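Local atomic coordinates of uric acid degradation bifunctional protein PucL (Bacillus subtilis, PDB entry 6A4M), a protein that catalyses the oxidation of urate by molecular oxygen to 5-hydroxyisourate, and as a bifunctional protein probably also decarboxylates a later intermediate of uric acid breakdown. Residues N7-R12 / G38-C43; N34-V39 / I112-M117; T106-D111 / R141-A146. All coordinates share one frame; numbering follows the deposited sequence.

Contact 1 (N7-R12 / G38-C43); sequences NVFAYR and GVDVTC
Val-8 and Val-41 face each other at one end of this antiparallel pair, and Ala-10 faces Val-39 two residues further on. Both are hydrogen-bonded pairs, so four backbone bonds tie the strands: Val-8 N to Val-41 O, Val-41 N to Val-8 O (2.9 Å), Ala-10 N to Val-39 O and Val-39 N to Ala-10 O.

The apolar contacts belong to the same two pairs. Val-8 CB lies 4.2 Å from Val-41 CB, and Ala-10 CB the same distance from Val-39 CG1. That methyl sits between the backbone N and carbonyl carbon of Val-39 (chi1 69°), and it lies 3.6 Å from Ala-10 O. Small branched residues and alanine suit this face because helices lie against it: in helix 64-78 Ile-72 touches Val-8 and Val-41 and Leu-76 touches Ala-10, while Phe-87 of helix 84-98 reaches Val-41. Two strands, two helices packed on one face, then two more strands is the order of the tunnelling fold (T-fold) to which uricases belong, and these are its first two strands; the N-to-C directions of segments 7-12 and 38-43 lie 149° apart.

Polar and aromatic groups occupy the other face. The Asp-40 carboxylate stands over one face of the Phe-9 ring, its CG 4.0 Å above the ring plane near the centre and its own plane turned 74° from the ring. That CG is anti to the backbone N, and OD1 comes 3.7 Å from Asn-7 CA. An alanine at Asp-40 would take away the group over the Phe-9 ring and would probably leave that ring freer to turn. At the neighbouring non-hydrogen-bonded pair, Tyr-11 CD1 approaches Gly-38 CA obliquely at 3.6 Å; glycine fits because a CB would run into the ring.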
ATOM      1  N   ASN A   7       8.396  12.537   9.575  1.00 30.03           N
ATOM      2  CA  ASN A   7       9.403  11.498   9.854  1.00 29.57           C
ATOM      3  C   ASN A   7       9.282  10.907  11.264  1.00 29.13           C
ATOM      4  O   ASN A   7      10.283  10.675  11.942  1.00 28.58           O
ATOM      5  CB  ASN A   7      10.836  12.022   9.588  1.00 29.91           C
ATOM      6  CG  ASN A   7      11.237  11.956   8.119  1.00 29.75           C
ATOM      7  OD1 ASN A   7      10.519  11.416   7.279  1.00 29.69           O
ATOM      8  ND2 ASN A   7      12.401  12.505   7.809  1.00 29.51           N
ATOM      9  N   VAL A   8       8.047  10.660  11.696  1.00 28.76           N
ATOM     10  CA  VAL A   8       7.805  10.018  12.980  1.00 28.99           C
ATOM     11  C   VAL A   8       7.816   8.509  12.755  1.00 28.99           C
ATOM     12  O   VAL A   8       6.789   7.907  12.439  1.00 29.15           O
ATOM     13  CB  VAL A   8       6.488  10.492  13.624  1.00 29.00           C
ATOM     14  CG1 VAL A   8       6.276   9.819  14.978  1.00 29.12           C
ATOM     15  CG2 VAL A   8       6.494  12.009  13.769  1.00 29.17           C
ATOM     16  N   PHE A   9       9.000   7.918  12.896  1.00 29.22           N
ATOM     17  CA  PHE A   9       9.174   6.467  12.803  1.00 29.42           C
ATOM     18  C   PHE A   9       8.645   5.815  14.069  1.00 29.49           C
ATOM     19  O   PHE A   9       8.920   6.288  15.178  1.00 30.12           O
ATOM     20  CB  PHE A   9      10.652   6.084  12.644  1.00 29.49           C
ATOM     21  CG  PHE A   9      11.206   6.318  11.265  1.00 29.51           C
ATOM     22  CD1 PHE A   9      11.556   7.600  10.845  1.00 29.51           C
ATOM     23  CD2 PHE A   9      11.408   5.251  10.391  1.00 29.52           C
ATOM     24  CE1 PHE A   9      12.083   7.815   9.577  1.00 29.45           C
ATOM     25  CE2 PHE A   9      11.938   5.462   9.124  1.00 29.44           C
ATOM     26  CZ  PHE A   9      12.279   6.746   8.717  1.00 29.08           C
ATOM     27  N   ALA A  10       7.896   4.730  13.899  1.00 29.25           N
ATOM     28  CA  ALA A  10       7.401   3.942  15.017  1.00 29.23           C
ATOM     29  C   ALA A  10       7.400   2.469  14.633  1.00 29.20           C
ATOM     30  O   ALA A  10       6.787   2.094  13.635  1.00 29.17           O
ATOM     31  CB  ALA A  10       6.002   4.402  15.399  1.00 29.56           C
ATOM     32  N   TYR A  11       8.104   1.650  15.414  1.00 29.42           N
ATOM     33  CA  TYR A  11       8.137   0.199  15.224  1.00 29.54           C
ATOM     34  C   TYR A  11       7.412  -0.480  16.382  1.00 30.00           C
ATOM     35  O   TYR A  11       7.673  -0.165  17.540  1.00 29.78           O
ATOM     36  CB  TYR A  11       9.582  -0.303  15.158  1.00 29.58           C
ATOM     37  CG  TYR A  11      10.398   0.343  14.061  1.00 29.38           C
ATOM     38  CD1 TYR A  11      10.315  -0.113  12.748  1.00 29.51           C
ATOM     39  CD2 TYR A  11      11.248   1.414  14.335  1.00 29.07           C
ATOM     40  CE1 TYR A  11      11.054   0.480  11.733  1.00 29.61           C
ATOM     41  CE2 TYR A  11      11.994   2.010  13.330  1.00 29.33           C
ATOM     42  CZ  TYR A  11      11.893   1.540  12.029  1.00 29.45           C
ATOM     43  OH  TYR A  11      12.623   2.128  11.022  1.00 29.28           O
ATOM     44  N   ARG A  12       6.511  -1.408  16.067  1.00 30.40           N
ATOM     45  CA  ARG A  12       5.755  -2.157  17.073  1.00 30.42           C
ATOM     46  C   ARG A  12       6.012  -3.649  16.900  1.00 30.57           C
ATOM     47  O   ARG A  12       5.763  -4.198  15.824  1.00 30.74           O
ATOM     48  CB  ARG A  12       4.261  -1.844  16.922  1.00 30.88           C
ATOM     49  CG  ARG A  12       3.284  -2.692  17.736  1.00 31.04           C
ATOM     50  CD  ARG A  12       3.369  -2.445  19.230  1.00 30.98           C
ATOM     51  NE  ARG A  12       2.664  -3.498  19.964  1.00 31.84           N
ATOM     52  CZ  ARG A  12       1.346  -3.555  20.191  1.00 31.98           C
ATOM     53  NH1 ARG A  12       0.514  -2.608  19.755  1.00 32.20           N
ATOM     54  NH2 ARG A  12       0.852  -4.583  20.873  1.00 31.85           N
ATOM     55  N   GLY A  38       6.489  -1.747  11.115  1.00 32.86           N
ATOM     56  CA  GLY A  38       7.107  -0.432  11.088  1.00 32.13           C
ATOM     57  C   GLY A  38       6.222   0.509  10.304  1.00 31.70           C
ATOM     58  O   GLY A  38       5.667   0.125   9.273  1.00 30.47           O
ATOM     59  N   VAL A  39       6.090   1.739  10.794  1.00 31.45           N
ATOM     60  CA  VAL A  39       5.318   2.763  10.109  1.00 31.61           C
ATOM     61  C   VAL A  39       6.002   4.121  10.241  1.00 32.15           C
ATOM     62  O   VAL A  39       6.654   4.415  11.247  1.00 32.06           O
ATOM     63  CB  VAL A  39       3.858   2.825  10.620  1.00 31.42           C
ATOM     64  CG1 VAL A  39       3.782   3.345  12.053  1.00 31.75           C
ATOM     65  CG2 VAL A  39       2.993   3.672   9.690  1.00 31.48           C
ATOM     66  N   ASP A  40       5.836   4.938   9.205  1.00 32.56           N
ATOM     67  CA  ASP A  40       6.407   6.266   9.137  1.00 32.52           C
ATOM     68  C   ASP A  40       5.262   7.269   9.083  1.00 31.50           C
ATOM     69  O   ASP A  40       4.618   7.436   8.041  1.00 30.26           O
ATOM     70  CB  ASP A  40       7.287   6.368   7.900  1.00 33.98           C
ATOM     71  CG  ASP A  40       8.314   7.434   8.028  1.00 35.40           C
ATOM     72  OD1 ASP A  40       7.949   8.626   8.037  1.00 35.99           O
ATOM     73  OD2 ASP A  40       9.496   7.068   8.139  1.00 38.55           O
ATOM     74  N   VAL A  41       5.000   7.917  10.218  1.00 31.06           N
ATOM     75  CA  VAL A  41       3.851   8.802  10.346  1.00 30.92           C
ATOM     76  C   VAL A  41       4.235  10.239  10.015  1.00 31.35           C
ATOM     77  O   VAL A  41       5.272  10.734  10.467  1.00 31.13           O
ATOM     78  CB  VAL A  41       3.223   8.738  11.755  1.00 30.39           C
ATOM     79  CG1 VAL A  41       2.018   9.675  11.853  1.00 30.11           C
ATOM     80  CG2 VAL A  41       2.822   7.304  12.085  1.00 30.20           C
ATOM     81  N   THR A  42       3.397  10.875   9.198  1.00 31.95           N
ATOM     82  CA  THR A  42       3.381  12.321   9.024  1.00 32.84           C
ATOM     83  C   THR A  42       2.055  12.810   9.620  1.00 34.35           C
ATOM     84  O   THR A  42       0.996  12.244   9.325  1.00 34.68           O
ATOM     85  CB  THR A  42       3.460  12.710   7.535  1.00 32.67           C
ATOM     86  OG1 THR A  42       4.579  12.053   6.925  1.00 31.58           O
ATOM     87  CG2 THR A  42       3.605  14.222   7.367  1.00 32.89           C
ATOM     88  N   CYS A  43       2.121  13.841  10.463  1.00 35.35           N
ATOM     89  CA  CYS A  43       0.939  14.389  11.129  1.00 36.38           C
ATOM     90  C   CYS A  43       0.832  15.892  10.875  1.00 36.75           C
ATOM     91  O   CYS A  43       1.795  16.622  11.084  1.00 36.96           O
ATOM     92  CB  CYS A  43       1.002  14.115  12.627  1.00 36.85           C
ATOM     93  SG  CYS A  43      -0.493  14.612  13.510  1.00 37.83           S
TER

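Contact 2 (N34-V39 / I112-M117); sequences NTVVGV and IPFEAM
Val-36 and Phe-114 meet where two neighbouring antiparallel strands of the T-fold sheet, 36-45 and 104-121, draw apart. Their short segments approach no closer than 8.1 Å between axes, so side chains and a water fill in for the missing backbone ladder.

The valine crosses the phenylalanine at about a right angle. Its CG2 lies over one ring face, toward the rim, in a CH-pi contact 4.3 Å from the Phe-114 centroid and 16° off the normal; CG1 meets the root of the ring, 4.0 Å from Phe-114 CG. The Phe-114 CG is anti to its own carbonyl carbon (chi1 -71°), on a CB that points toward strand 36-39. At the ring edge, near its plane, Gly-38 N lies 3.8 Å from Phe-114 CE2. Glycine suits that position, since a CB would collide with Ile-112 CB and press on Phe-114 CE2.

The one direct hydrogen bond runs from Ile-112 N to Gly-38 O, 2.8 Å long and almost straight at the hydrogen (176°), although the donor stands well above the carbonyl plane. Beside it a water takes the place of the return bond, accepting from Gly-38 N at 2.7 Å and probably donating to Ile-112 O. The aliphatic Ile-112 side chain turns to Phe-9 and Tyr-11 of strand 3-13, and Phe-114 also touches Tyr-11.

Further out, strand 131-134 lies alongside segment 112-117: Phe-132 packs on Val-36, Glu-115 OE1 forms a salt bridge with Arg-133 NE, and the backbone of Pro-113 bonds to Ser-135, just beyond that strand. In the loop before strand 36-45 sits an amide suited to gripping two carbonyls: Asn-34 ND2 donates to both Thr-82 O and Lys-16 O.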
ATOM      1  N   ASN A  34       2.049 -10.056  11.924  1.00 31.99           N
ATOM      2  CA  ASN A  34       2.316  -8.763  12.570  1.00 31.25           C
ATOM      3  C   ASN A  34       3.315  -8.868  13.738  1.00 30.96           C
ATOM      4  O   ASN A  34       3.212  -8.143  14.729  1.00 30.71           O
ATOM      5  CB  ASN A  34       0.996  -8.088  13.018  1.00 31.31           C
ATOM      6  CG  ASN A  34       0.218  -7.454  11.869  1.00 31.23           C
ATOM      7  OD1 ASN A  34       0.749  -7.206  10.781  1.00 30.41           O
ATOM      8  ND2 ASN A  34      -1.057  -7.157  12.126  1.00 30.70           N
ATOM      9  N   THR A  35       4.293  -9.764  13.597  1.00 31.02           N
ATOM     10  CA  THR A  35       5.323  -9.978  14.620  1.00 30.72           C
ATOM     11  C   THR A  35       6.191  -8.736  14.801  1.00 30.99           C
ATOM     12  O   THR A  35       6.575  -8.402  15.917  1.00 31.22           O
ATOM     13  CB  THR A  35       6.227 -11.170  14.259  1.00 30.50           C
ATOM     14  OG1 THR A  35       5.419 -12.324  14.023  1.00 31.27           O
ATOM     15  CG2 THR A  35       7.222 -11.470  15.371  1.00 30.40           C
ATOM     16  N   VAL A  36       6.517  -8.080  13.692  1.00 31.57           N
ATOM     17  CA  VAL A  36       7.154  -6.768  13.716  1.00 31.82           C
ATOM     18  C   VAL A  36       6.547  -5.902  12.606  1.00 32.56           C
ATOM     19  O   VAL A  36       6.383  -6.344  11.469  1.00 31.91           O
ATOM     20  CB  VAL A  36       8.697  -6.860  13.617  1.00 31.69           C
ATOM     21  CG1 VAL A  36       9.145  -7.637  12.384  1.00 31.70           C
ATOM     22  CG2 VAL A  36       9.330  -5.474  13.652  1.00 31.82           C
ATOM     23  N   VAL A  37       6.186  -4.680  12.981  1.00 33.64           N
ATOM     24  CA  VAL A  37       5.514  -3.734  12.108  1.00 34.01           C
ATOM     25  C   VAL A  37       6.241  -2.400  12.245  1.00 34.09           C
ATOM     26  O   VAL A  37       6.580  -1.983  13.355  1.00 35.12           O
ATOM     27  CB  VAL A  37       4.027  -3.584  12.502  1.00 35.04           C
ATOM     28  CG1 VAL A  37       3.351  -2.452  11.732  1.00 35.76           C
ATOM     29  CG2 VAL A  37       3.293  -4.901  12.275  1.00 35.65           C
ATOM     30  N   GLY A  38       6.489  -1.747  11.115  1.00 32.86           N
ATOM     31  CA  GLY A  38       7.107  -0.432  11.088  1.00 32.13           C
ATOM     32  C   GLY A  38       6.222   0.509  10.304  1.00 31.70           C
ATOM     33  O   GLY A  38       5.667   0.125   9.273  1.00 30.47           O
ATOM     34  N   VAL A  39       6.090   1.739  10.794  1.00 31.45           N
ATOM     35  CA  VAL A  39       5.318   2.763  10.109  1.00 31.61           C
ATOM     36  C   VAL A  39       6.002   4.121  10.241  1.00 32.15           C
ATOM     37  O   VAL A  39       6.654   4.415  11.247  1.00 32.06           O
ATOM     38  CB  VAL A  39       3.858   2.825  10.620  1.00 31.42           C
ATOM     39  CG1 VAL A  39       3.782   3.345  12.053  1.00 31.75           C
ATOM     40  CG2 VAL A  39       2.993   3.672   9.690  1.00 31.48           C
ATOM     41  N   ILE A 112       6.782   0.305   6.663  1.00 32.82           N
ATOM     42  CA  ILE A 112       8.146  -0.183   6.515  1.00 33.00           C
ATOM     43  C   ILE A 112       8.000  -1.707   6.470  1.00 32.80           C
ATOM     44  O   ILE A 112       7.875  -2.338   7.521  1.00 32.80           O
ATOM     45  CB  ILE A 112       9.053   0.276   7.676  1.00 32.81           C
ATOM     46  CG1 ILE A 112       9.203   1.802   7.650  1.00 32.49           C
ATOM     47  CG2 ILE A 112      10.424  -0.388   7.581  1.00 33.01           C
ATOM     48  CD1 ILE A 112       9.753   2.398   8.926  1.00 32.77           C
ATOM     49  N   PRO A 113       7.987  -2.300   5.254  1.00 32.64           N
ATOM     50  CA  PRO A 113       7.642  -3.720   5.157  1.00 32.54           C
ATOM     51  C   PRO A 113       8.735  -4.636   5.698  1.00 32.32           C
ATOM     52  O   PRO A 113       9.916  -4.418   5.421  1.00 32.35           O
ATOM     53  CB  PRO A 113       7.438  -3.950   3.651  1.00 32.42           C
ATOM     54  CG  PRO A 113       7.936  -2.730   2.958  1.00 32.67           C
ATOM     55  CD  PRO A 113       8.479  -1.771   3.971  1.00 32.63           C
ATOM     56  N   PHE A 114       8.329  -5.634   6.480  1.00 32.19           N
ATOM     57  CA  PHE A 114       9.234  -6.657   6.988  1.00 32.61           C
ATOM     58  C   PHE A 114       8.843  -8.011   6.412  1.00 33.28           C
ATOM     59  O   PHE A 114       7.665  -8.367   6.419  1.00 33.89           O
ATOM     60  CB  PHE A 114       9.218  -6.675   8.515  1.00 31.91           C
ATOM     61  CG  PHE A 114       9.894  -5.484   9.130  1.00 31.49           C
ATOM     62  CD1 PHE A 114      11.278  -5.437   9.242  1.00 31.17           C
ATOM     63  CD2 PHE A 114       9.150  -4.397   9.579  1.00 31.24           C
ATOM     64  CE1 PHE A 114      11.909  -4.333   9.799  1.00 31.07           C
ATOM     65  CE2 PHE A 114       9.776  -3.293  10.137  1.00 31.14           C
ATOM     66  CZ  PHE A 114      11.157  -3.261  10.248  1.00 30.95           C
ATOM     67  N   GLU A 115       9.834  -8.750   5.912  1.00 34.44           N
ATOM     68  CA  GLU A 115       9.619 -10.016   5.203  1.00 35.60           C
ATOM     69  C   GLU A 115      10.362 -11.144   5.918  1.00 35.99           C
ATOM     70  O   GLU A 115      11.590 -11.097   6.037  1.00 35.94           O
ATOM     71  CB  GLU A 115      10.130  -9.908   3.763  1.00 35.85           C
ATOM     72  CG  GLU A 115       9.438  -8.845   2.912  1.00 36.44           C
ATOM     73  CD  GLU A 115      10.075  -8.664   1.535  1.00 37.03           C
ATOM     74  OE1 GLU A 115      11.228  -9.099   1.321  1.00 37.16           O
ATOM     75  OE2 GLU A 115       9.422  -8.072   0.652  1.00 37.63           O
ATOM     76  N   ALA A 116       9.623 -12.150   6.386  1.00 36.40           N
ATOM     77  CA  ALA A 116      10.210 -13.269   7.137  1.00 37.27           C
ATOM     78  C   ALA A 116      11.222 -14.051   6.295  1.00 38.05           C
ATOM     79  O   ALA A 116      10.992 -14.300   5.110  1.00 37.31           O
ATOM     80  CB  ALA A 116       9.121 -14.202   7.647  1.00 37.14           C
ATOM     81  N   MET A 117      12.335 -14.427   6.924  1.00 39.50           N
ATOM     82  CA  MET A 117      13.454 -15.085   6.248  1.00 41.06           C
ATOM     83  C   MET A 117      13.468 -16.589   6.533  1.00 43.70           C
ATOM     84  O   MET A 117      12.805 -17.045   7.468  1.00 44.04           O
ATOM     85  CB  MET A 117      14.771 -14.449   6.700  1.00 40.44           C
ATOM     86  CG  MET A 117      14.935 -12.997   6.271  1.00 39.69           C
ATOM     87  SD  MET A 117      15.068 -12.783   4.484  1.00 38.41           S
ATOM     88  CE  MET A 117      16.729 -13.383   4.196  1.00 38.37           C
TER
HETATM   89  O   HOH W   1       5.615  -2.943   8.801  1.00 21.19           O

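Contact 3 (T106-D111 / R141-A146); sequences TLTGED and RSVLKA
Leu-107 and Leu-144 pair through two backbone bonds, Leu-107 N to Leu-144 O and Leu-144 N to Leu-107 O, each 2.8 Å. Gly-109 and Ser-142 repeat this pattern two residues on, Gly-109 N giving to Ser-142 O and Ser-142 N to Gly-109 O. The non-hydrogen-bonded pairs add CA-H...O contacts, such as Arg-141 CA to Gly-109 O at 3.3 Å. The Ser-142 hydroxyl is buried beside helix 84-98 but bonded to Ser-160 OG; the two leucines suit this face too, resting on Ala-92.

On the other face, beside Val-143, threonines meet the charged chains, mostly along their aliphatic stems. Arg-141 bends at chi3 (81°), and its NH1 comes 3.4 Å from Thr-108 CG2. Glu-110 CG packs on Arg-141 CD at 3.5 Å, yet the charges do not meet: Glu-110 OE2 is 5.6 Å from Arg-141 NE. Each has a partner elsewhere, Arg-141 NE a salt bridge with Glu-161 OE1, Glu-110 OE1 a long, weak ion pair with Arg-139 NE. Thr-106 OG1 rests against the aliphatic stem of Lys-145, 3.3 Å from its CG.

With the backbone of Thr-108 bonded on its other edge to Thr-42, strand 104-121 is an inner strand, and its pairing with 139-148 forms the second antiparallel strand pair of a T-fold domain, following the two helices.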
ATOM      1  N   THR A 106      -4.726  15.690   9.158  1.00 35.09           N
ATOM      2  CA  THR A 106      -4.351  14.815   8.050  1.00 34.15           C
ATOM      3  C   THR A 106      -3.222  13.914   8.534  1.00 32.92           C
ATOM      4  O   THR A 106      -2.168  14.408   8.941  1.00 32.05           O
ATOM      5  CB  THR A 106      -3.872  15.612   6.817  1.00 34.17           C
ATOM      6  OG1 THR A 106      -4.806  16.655   6.521  1.00 34.28           O
ATOM      7  CG2 THR A 106      -3.733  14.702   5.599  1.00 33.95           C
ATOM      8  N   LEU A 107      -3.458  12.603   8.501  1.00 32.05           N
ATOM      9  CA  LEU A 107      -2.456  11.610   8.875  1.00 32.17           C
ATOM     10  C   LEU A 107      -2.037  10.788   7.663  1.00 32.19           C
ATOM     11  O   LEU A 107      -2.881  10.355   6.880  1.00 32.20           O
ATOM     12  CB  LEU A 107      -3.004  10.687   9.958  1.00 32.31           C
ATOM     13  CG  LEU A 107      -2.991  11.297  11.359  1.00 32.71           C
ATOM     14  CD1 LEU A 107      -4.043  10.652  12.244  1.00 33.21           C
ATOM     15  CD2 LEU A 107      -1.614  11.179  11.995  1.00 33.09           C
ATOM     16  N   THR A 108      -0.729  10.587   7.528  1.00 32.08           N
ATOM     17  CA  THR A 108      -0.144   9.740   6.498  1.00 32.51           C
ATOM     18  C   THR A 108       0.668   8.658   7.196  1.00 32.46           C
ATOM     19  O   THR A 108       1.456   8.967   8.090  1.00 32.38           O
ATOM     20  CB  THR A 108       0.792  10.555   5.590  1.00 33.19           C
ATOM     21  OG1 THR A 108       0.070  11.662   5.035  1.00 33.74           O
ATOM     22  CG2 THR A 108       1.355   9.708   4.461  1.00 33.36           C
ATOM     23  N   GLY A 109       0.477   7.406   6.786  1.00 32.09           N
ATOM     24  CA  GLY A 109       1.179   6.265   7.377  1.00 32.00           C
ATOM     25  C   GLY A 109       1.845   5.426   6.307  1.00 32.02           C
ATOM     26  O   GLY A 109       1.160   4.737   5.559  1.00 31.66           O
ATOM     27  N   GLU A 110       3.175   5.489   6.244  1.00 32.84           N
ATOM     28  CA  GLU A 110       3.970   4.715   5.279  1.00 33.84           C
ATOM     29  C   GLU A 110       4.546   3.455   5.915  1.00 32.80           C
ATOM     30  O   GLU A 110       5.367   3.541   6.824  1.00 31.33           O
ATOM     31  CB  GLU A 110       5.131   5.549   4.719  1.00 35.72           C
ATOM     32  CG  GLU A 110       4.902   6.118   3.329  1.00 37.32           C
ATOM     33  CD  GLU A 110       6.207   6.444   2.627  1.00 38.76           C
ATOM     34  OE1 GLU A 110       6.931   5.492   2.252  1.00 39.57           O
ATOM     35  OE2 GLU A 110       6.499   7.646   2.447  1.00 39.29           O
ATOM     36  N   ASP A 111       4.140   2.296   5.402  1.00 33.43           N
ATOM     37  CA  ASP A 111       4.598   1.005   5.908  1.00 33.46           C
ATOM     38  C   ASP A 111       6.086   0.817   5.655  1.00 32.74           C
ATOM     39  O   ASP A 111       6.589   1.159   4.590  1.00 33.19           O
ATOM     40  CB  ASP A 111       3.807  -0.133   5.246  1.00 34.73           C
ATOM     41  CG  ASP A 111       4.213  -1.517   5.748  1.00 36.22           C
ATOM     42  OD1 ASP A 111       4.450  -1.675   6.962  1.00 37.83           O
ATOM     43  OD2 ASP A 111       4.283  -2.456   4.925  1.00 37.34           O
ATOM     44  N   ARG A 141       0.920   2.444   1.744  1.00 33.55           N
ATOM     45  CA  ARG A 141       0.769   3.739   2.399  1.00 33.65           C
ATOM     46  C   ARG A 141      -0.715   4.011   2.579  1.00 33.01           C
ATOM     47  O   ARG A 141      -1.518   3.649   1.716  1.00 32.30           O
ATOM     48  CB  ARG A 141       1.415   4.859   1.575  1.00 34.50           C
ATOM     49  CG  ARG A 141       1.500   6.199   2.299  1.00 35.21           C
ATOM     50  CD  ARG A 141       2.174   7.272   1.453  1.00 36.02           C
ATOM     51  NE  ARG A 141       1.240   7.855   0.482  1.00 36.70           N
ATOM     52  CZ  ARG A 141       0.935   9.153   0.350  1.00 36.96           C
ATOM     53  NH1 ARG A 141       1.500  10.098   1.097  1.00 36.67           N
ATOM     54  NH2 ARG A 141       0.046   9.517  -0.570  1.00 38.15           N
ATOM     55  N   SER A 142      -1.069   4.642   3.698  1.00 32.73           N
ATOM     56  CA  SER A 142      -2.450   5.033   3.979  1.00 32.78           C
ATOM     57  C   SER A 142      -2.519   6.508   4.356  1.00 32.51           C
ATOM     58  O   SER A 142      -1.677   7.005   5.105  1.00 32.76           O
ATOM     59  CB  SER A 142      -3.032   4.176   5.102  1.00 32.58           C
ATOM     60  OG  SER A 142      -3.096   2.817   4.708  1.00 32.87           O
ATOM     61  N   VAL A 143      -3.522   7.197   3.815  1.00 32.34           N
ATOM     62  CA  VAL A 143      -3.812   8.585   4.151  1.00 32.77           C
ATOM     63  C   VAL A 143      -5.211   8.652   4.763  1.00 33.51           C
ATOM     64  O   VAL A 143      -6.132   7.974   4.304  1.00 33.70           O
ATOM     65  CB  VAL A 143      -3.737   9.495   2.904  1.00 32.51           C
ATOM     66  CG1 VAL A 143      -4.005  10.953   3.271  1.00 32.39           C
ATOM     67  CG2 VAL A 143      -2.379   9.341   2.232  1.00 32.64           C
ATOM     68  N   LEU A 144      -5.355   9.464   5.805  1.00 34.71           N
ATOM     69  CA  LEU A 144      -6.645   9.697   6.440  1.00 35.82           C
ATOM     70  C   LEU A 144      -6.774  11.165   6.794  1.00 37.02           C
ATOM     71  O   LEU A 144      -5.893  11.719   7.455  1.00 36.04           O
ATOM     72  CB  LEU A 144      -6.773   8.856   7.708  1.00 36.22           C
ATOM     73  CG  LEU A 144      -8.094   8.958   8.481  1.00 36.16           C
ATOM     74  CD1 LEU A 144      -9.227   8.306   7.709  1.00 36.57           C
ATOM     75  CD2 LEU A 144      -7.952   8.315   9.844  1.00 36.32           C
ATOM     76  N   LYS A 145      -7.874  11.780   6.362  1.00 39.95           N
ATOM     77  CA  LYS A 145      -8.183  13.164   6.699  1.00 42.17           C
ATOM     78  C   LYS A 145      -9.522  13.208   7.435  1.00 44.15           C
ATOM     79  O   LYS A 145     -10.523  12.701   6.923  1.00 44.72           O
ATOM     80  CB  LYS A 145      -8.222  14.033   5.439  1.00 43.05           C
ATOM     81  CG  LYS A 145      -7.796  15.463   5.708  1.00 44.49           C
ATOM     82  CD  LYS A 145      -8.309  16.474   4.693  1.00 45.32           C
ATOM     83  CE  LYS A 145      -8.074  17.896   5.196  1.00 45.92           C
ATOM     84  NZ  LYS A 145      -8.035  18.901   4.100  1.00 46.02           N
ATOM     85  N   ALA A 146      -9.531  13.806   8.628  1.00 45.82           N
ATOM     86  CA  ALA A 146     -10.730  13.899   9.466  1.00 47.29           C
ATOM     87  C   ALA A 146     -10.960  15.331   9.951  1.00 49.93           C
ATOM     88  O   ALA A 146     -10.007  16.048  10.264  1.00 47.54           O
ATOM     89  CB  ALA A 146     -10.613  12.955  10.649  1.00 46.75           C
TER

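How the contacts relate
From the N terminus, contact 1 closes the first loop, bringing strand 36-45 back beside strand 3-13 across 25 mostly irregular residues. Contact 2 starts on the same strand, sharing Gly-38 and Val-39, and closes a longer loop that holds the first two helices, 64-78 and 84-98. Contact 3 follows contact 1 in series and closes a 29-residue excursion without helix that includes the short strands 124-128 and 131-134. It crosses contact 2: 106-111 falls between 34-39 and 112-117, while 141-146 lies beyond. Together they order four strands as 3-13, 36-45, 104-121 and 139-148. A probable hydrogen bond from Asp-40 N to Glu-110 O continues the middle join.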